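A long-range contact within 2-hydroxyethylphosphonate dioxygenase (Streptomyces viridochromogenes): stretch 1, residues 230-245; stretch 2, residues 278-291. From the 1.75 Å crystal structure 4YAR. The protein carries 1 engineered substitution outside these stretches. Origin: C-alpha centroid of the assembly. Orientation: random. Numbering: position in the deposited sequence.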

# COMPACT_ATOMS: atom_id res chain seq x y z
N SER A 230 -21.82 -0.92 11.36
CA SER A 230 -21.91 0.18 12.29
C SER A 230 -21.21 -0.07 13.60
O SER A 230 -20.73 -1.17 13.86
N ALA A 231 -21.20 0.94 14.48
CA ALA A 231 -20.59 0.74 15.77
C ALA A 231 -21.36 -0.40 16.44
O ALA A 231 -20.77 -1.23 17.10
N GLY A 232 -22.67 -0.41 16.32
CA GLY A 232 -23.45 -1.44 17.02
C GLY A 232 -23.25 -2.83 16.52
O GLY A 232 -23.21 -3.79 17.33
N SER A 233 -23.15 -2.98 15.21
CA SER A 233 -23.07 -4.34 14.61
C SER A 233 -21.72 -4.89 14.96
O SER A 233 -21.62 -6.06 15.33
N VAL A 234 -20.67 -4.06 14.81
CA VAL A 234 -19.35 -4.47 15.23
C VAL A 234 -19.29 -4.78 16.76
O VAL A 234 -18.75 -5.83 17.17
N LEU A 235 -19.82 -3.90 17.60
CA LEU A 235 -19.74 -4.12 19.03
C LEU A 235 -20.42 -5.46 19.38
O LEU A 235 -19.95 -6.22 20.21
N ASP A 236 -21.51 -5.77 18.73
CA ASP A 236 -22.23 -7.00 19.10
C ASP A 236 -21.42 -8.26 18.74
O ASP A 236 -21.51 -9.26 19.42
N LEU A 237 -20.61 -8.15 17.72
CA LEU A 237 -19.71 -9.28 17.38
C LEU A 237 -18.59 -9.34 18.46
O LEU A 237 -18.19 -10.42 18.90
N PHE A 238 -18.09 -8.17 18.89
CA PHE A 238 -17.11 -8.15 19.98
C PHE A 238 -17.68 -8.74 21.29
O PHE A 238 -16.98 -9.45 22.05
N LEU A 239 -18.94 -8.45 21.57
CA LEU A 239 -19.50 -8.93 22.82
C LEU A 239 -19.74 -10.45 22.76
O LEU A 239 -19.38 -11.15 23.73
N ALA A 240 -20.34 -10.94 21.68
CA ALA A 240 -20.48 -12.39 21.43
C ALA A 240 -19.19 -13.16 21.53
O ALA A 240 -19.11 -14.25 22.14
N ARG A 241 -18.11 -12.53 21.04
CA ARG A 241 -16.83 -13.10 21.15
C ARG A 241 -16.46 -13.41 22.58
O ARG A 241 -15.80 -14.41 22.84
N ARG A 242 -16.81 -12.52 23.48
CA ARG A 242 -16.51 -12.58 24.88
C ARG A 242 -17.62 -13.14 25.74
O ARG A 242 -17.57 -13.01 26.95
N ALA A 243 -18.57 -13.81 25.12
CA ALA A 243 -19.72 -14.44 25.81
C ALA A 243 -20.44 -13.43 26.68
O ALA A 243 -20.84 -13.70 27.83
N HIS A 244 -20.59 -12.26 26.08
CA HIS A 244 -21.34 -11.14 26.69
C HIS A 244 -22.52 -10.74 25.84
O HIS A 244 -22.53 -10.90 24.61
N THR A 245 -23.54 -10.14 26.50
CA THR A 245 -24.64 -9.47 25.84
C THR A 245 -24.50 -7.97 26.11
O THR A 245 -23.68 -7.58 26.94
N THR A 278 -14.75 3.22 28.00
CA THR A 278 -14.97 2.60 29.30
C THR A 278 -15.35 1.11 29.09
O THR A 278 -14.83 0.22 29.79
N LEU A 279 -16.21 0.86 28.11
CA LEU A 279 -16.52 -0.52 27.74
C LEU A 279 -15.31 -1.31 27.25
O LEU A 279 -15.06 -2.46 27.66
N GLY A 280 -14.50 -0.67 26.38
CA GLY A 280 -13.30 -1.36 25.89
C GLY A 280 -12.31 -1.70 26.97
O GLY A 280 -11.67 -2.77 26.93
N ARG A 281 -12.11 -0.79 27.89
CA ARG A 281 -11.18 -1.04 29.04
C ARG A 281 -11.68 -2.23 29.82
O ARG A 281 -10.89 -3.11 30.21
N ALA A 282 -12.99 -2.27 30.06
CA ALA A 282 -13.56 -3.30 30.94
C ALA A 282 -13.56 -4.67 30.32
O ALA A 282 -13.35 -5.64 31.04
N LEU A 283 -13.84 -4.75 29.03
CA LEU A 283 -13.97 -6.02 28.27
C LEU A 283 -12.78 -6.48 27.46
O LEU A 283 -12.72 -7.63 26.96
N GLY A 284 -11.79 -5.59 27.34
CA GLY A 284 -10.55 -5.98 26.67
C GLY A 284 -10.60 -5.80 25.16
O GLY A 284 -10.16 -6.69 24.41
N PHE A 285 -11.12 -4.68 24.67
CA PHE A 285 -11.06 -4.35 23.26
C PHE A 285 -10.68 -2.89 23.02
O PHE A 285 -10.73 -2.07 23.93
N ASP A 286 -10.32 -2.60 21.77
CA ASP A 286 -9.91 -1.24 21.36
C ASP A 286 -11.10 -0.49 20.76
O ASP A 286 -11.63 -0.81 19.70
N TYR A 287 -11.57 0.52 21.50
CA TYR A 287 -12.70 1.27 21.11
C TYR A 287 -12.54 2.00 19.78
O TYR A 287 -13.52 2.29 19.12
N ARG A 288 -11.30 2.26 19.37
CA ARG A 288 -11.09 3.08 18.17
C ARG A 288 -11.72 2.52 16.87
O ARG A 288 -12.17 3.27 15.99
N VAL A 289 -11.72 1.17 16.72
CA VAL A 289 -12.29 0.55 15.60
C VAL A 289 -13.80 0.61 15.54
O VAL A 289 -14.37 0.24 14.50
N LEU A 290 -14.46 1.12 16.60
CA LEU A 290 -15.90 1.36 16.59
C LEU A 290 -16.29 2.79 16.18
O LEU A 290 -17.47 3.07 15.92
N LEU A 291 -15.31 3.67 16.02
CA LEU A 291 -15.61 5.05 15.63
C LEU A 291 -15.87 5.09 14.10
O LEU A 291 -15.34 4.22 13.32

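The second stretch lies against one side of the helix 231-241, and the two together bury 604 Å². Along stretch 2, Leu279 makes the first contact: its CA-to-CB bond points toward the helix, with chi1 between wells at -117°, and its CD2 lies 4.1 Å from CD2 of Leu235.

One turn later Leu283 (chi1 m) also points toward stretch 1 and is covered over 86 Å². Leu283 CD1 packs 3.5 Å from Leu239 CD2 and also sits over the face of the His244 ring, 4.0 Å from the ring centroid. Here the helix of stretch 2 ends, and the carbonyl oxygens of Leu283 and Gly284 meet Arg242. This arginine, extended beyond an m chi1, donates from Arg242 NE to Leu283 O (3.1 Å) and from Arg242 NH2 to Gly284 O (3.1 Å), both acceptors lying near the guanidinium plane. A water reinforces the second link, accepting from Arg242 NH2 (3.0 Å) and donating to Gly284 O (2.6 Å). Arg242 NH1 turns back to Phe238 O (2.9 Å), so the guanidinium links the last turn of the preceding helix, through Phe238 O, to the Leu283-Gly284 backbone. The positive phi of Gly284 suits glycine, since a CB would be jammed against the preceding carbonyl oxygen.

Phe285 (chi1 p) points toward the helix. Phe285 CB lies over one face of the guanidinium, 3.6 Å from Arg242 NH2, while Phe285 CZ reaches Leu235 CD1 at 3.7 Å. Its ring meets that of Phe238 (chi1 m) obliquely, with centroids 5.4 Å apart and planes at 52°.

Asp286 instead turns to a salt bridge within its own stretch, Asp286 OD2 to Arg288 NH1 (2.7 Å). Val289 CG2 then abuts the edge of the Phe238 ring, 3.7 Å from CZ. Leu290 (m, t) starts sideways, but its end approaches the helix: Leu290 CD2 lies 3.6 Å from Val234 CG1 and 3.9 Å from Phe238 CE2. Leu290 O approaches Ala231 CB at 3.4 Å.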

# COMPACT_ATOMS: atom_id res chain seq x y z
CB SER A 230 -23.37 0.41 12.58
OG SER A 230 -23.93 -0.76 13.15
CB ALA A 231 -20.58 2.02 16.61
CB SER A 233 -23.28 -4.39 13.10
OG SER A 233 -22.28 -3.69 12.41
CB VAL A 234 -18.25 -3.49 14.77
CG1 VAL A 234 -16.87 -4.00 15.22
CG2 VAL A 234 -18.25 -3.34 13.25
CB LEU A 235 -20.43 -2.98 19.80
CG LEU A 235 -20.51 -3.21 21.29
CD1 LEU A 235 -19.18 -3.34 21.99
CD2 LEU A 235 -21.33 -2.14 22.05
CB ASP A 236 -23.57 -7.09 18.37
CG ASP A 236 -24.63 -6.24 19.00
OD1 ASP A 236 -24.55 -5.89 20.14
OD2 ASP A 236 -25.58 -5.92 18.27
CB LEU A 237 -19.15 -9.11 16.02
CG LEU A 237 -20.20 -9.27 14.91
CD1 LEU A 237 -19.61 -8.80 13.56
CD2 LEU A 237 -20.69 -10.72 14.88
CB PHE A 238 -16.61 -6.80 20.29
CG PHE A 238 -15.79 -6.15 19.21
CD1 PHE A 238 -15.37 -6.81 18.07
CD2 PHE A 238 -15.33 -4.88 19.43
CE1 PHE A 238 -14.62 -6.17 17.12
CE2 PHE A 238 -14.56 -4.23 18.49
CZ PHE A 238 -14.15 -4.91 17.36
CB LEU A 239 -20.78 -8.14 23.17
CG LEU A 239 -20.58 -6.66 23.38
CD1 LEU A 239 -21.95 -6.02 23.79
CD2 LEU A 239 -19.49 -6.35 24.34
CB ALA A 240 -21.16 -12.63 20.10
CB ARG A 241 -15.76 -12.21 20.51
CG ARG A 241 -14.39 -12.84 20.47
CD ARG A 241 -14.11 -13.44 19.14
NE ARG A 241 -12.71 -13.86 18.94
CZ ARG A 241 -12.33 -15.12 18.71
NH1 ARG A 241 -13.21 -16.11 18.83
NH2 ARG A 241 -11.07 -15.41 18.46
CB ARG A 242 -16.20 -11.18 25.37
CG ARG A 242 -14.96 -10.58 24.67
CD ARG A 242 -14.85 -9.09 24.71
NE ARG A 242 -13.53 -8.72 24.16
CZ ARG A 242 -13.21 -8.69 22.88
NH1 ARG A 242 -14.12 -8.92 21.96
NH2 ARG A 242 -11.97 -8.37 22.52
CB ALA A 243 -19.27 -15.64 26.61
CB HIS A 244 -20.43 -9.91 26.91
CG HIS A 244 -19.79 -9.83 28.26
ND1 HIS A 244 -18.42 -9.96 28.44
CD2 HIS A 244 -20.29 -9.54 29.49
CE1 HIS A 244 -18.12 -9.83 29.71
NE2 HIS A 244 -19.23 -9.55 30.36
CB THR A 245 -26.03 -9.89 26.43
OG1 THR A 245 -26.10 -9.55 27.84
CG2 THR A 245 -26.24 -11.43 26.23
CB THR A 278 -16.10 3.29 30.01
OG1 THR A 278 -15.72 4.63 30.30
CG2 THR A 278 -16.39 2.53 31.25
CB LEU A 279 -17.58 -0.57 26.65
CG LEU A 279 -18.88 -1.25 27.01
CD1 LEU A 279 -19.74 -0.29 27.82
CD2 LEU A 279 -19.60 -1.61 25.74
CB ARG A 281 -11.14 0.15 30.06
CG ARG A 281 -10.35 1.36 29.61
CD ARG A 281 -9.96 2.27 30.80
NE ARG A 281 -9.57 3.60 30.32
CZ ARG A 281 -10.38 4.64 30.14
NH1 ARG A 281 -11.69 4.58 30.40
NH2 ARG A 281 -9.86 5.79 29.69
CB ALA A 282 -14.97 -2.93 31.33
CB LEU A 283 -15.18 -5.91 27.34
CG LEU A 283 -16.57 -5.76 27.97
CD1 LEU A 283 -17.48 -6.74 27.22
CD2 LEU A 283 -16.67 -6.13 29.44
CB PHE A 285 -12.37 -4.75 22.51
CG PHE A 285 -13.57 -3.96 22.87
CD1 PHE A 285 -13.80 -2.71 22.32
CD2 PHE A 285 -14.56 -4.52 23.70
CE1 PHE A 285 -14.93 -1.99 22.66
CE2 PHE A 285 -15.69 -3.80 24.00
CZ PHE A 285 -15.88 -2.55 23.51
CB ASP A 286 -8.79 -1.37 20.36
CG ASP A 286 -8.18 -0.03 19.98
OD1 ASP A 286 -8.73 1.08 20.20
OD2 ASP A 286 -7.05 -0.10 19.48
CB TYR A 287 -13.08 2.32 22.23
CG TYR A 287 -12.14 3.52 22.24
CD1 TYR A 287 -10.84 3.44 22.81
CD2 TYR A 287 -12.47 4.70 21.56
CE1 TYR A 287 -9.99 4.53 22.77
CE2 TYR A 287 -11.57 5.80 21.49
CZ TYR A 287 -10.37 5.72 22.11
OH TYR A 287 -9.47 6.76 21.98
CB ARG A 288 -9.60 3.44 18.04
CG ARG A 288 -9.08 4.23 19.17
CD ARG A 288 -7.58 4.45 19.15
NE ARG A 288 -6.88 3.21 19.25
CZ ARG A 288 -5.59 3.05 19.16
NH1 ARG A 288 -5.13 1.83 19.26
NH2 ARG A 288 -4.75 4.07 18.99
CB VAL A 289 -11.69 -0.86 15.34
CG1 VAL A 289 -10.18 -0.85 15.46
CG2 VAL A 289 -12.24 -1.89 16.32
CB LEU A 290 -16.53 1.08 17.97
CG LEU A 290 -16.30 -0.29 18.55
CD1 LEU A 290 -16.84 -0.42 19.96
CD2 LEU A 290 -16.99 -1.33 17.67
CB LEU A 291 -14.46 5.95 16.07
CG LEU A 291 -14.09 5.97 17.57
CD1 LEU A 291 -12.95 6.94 17.85
CD2 LEU A 291 -15.24 6.30 18.49
O HOH W 1 -10.01 -9.25 24.68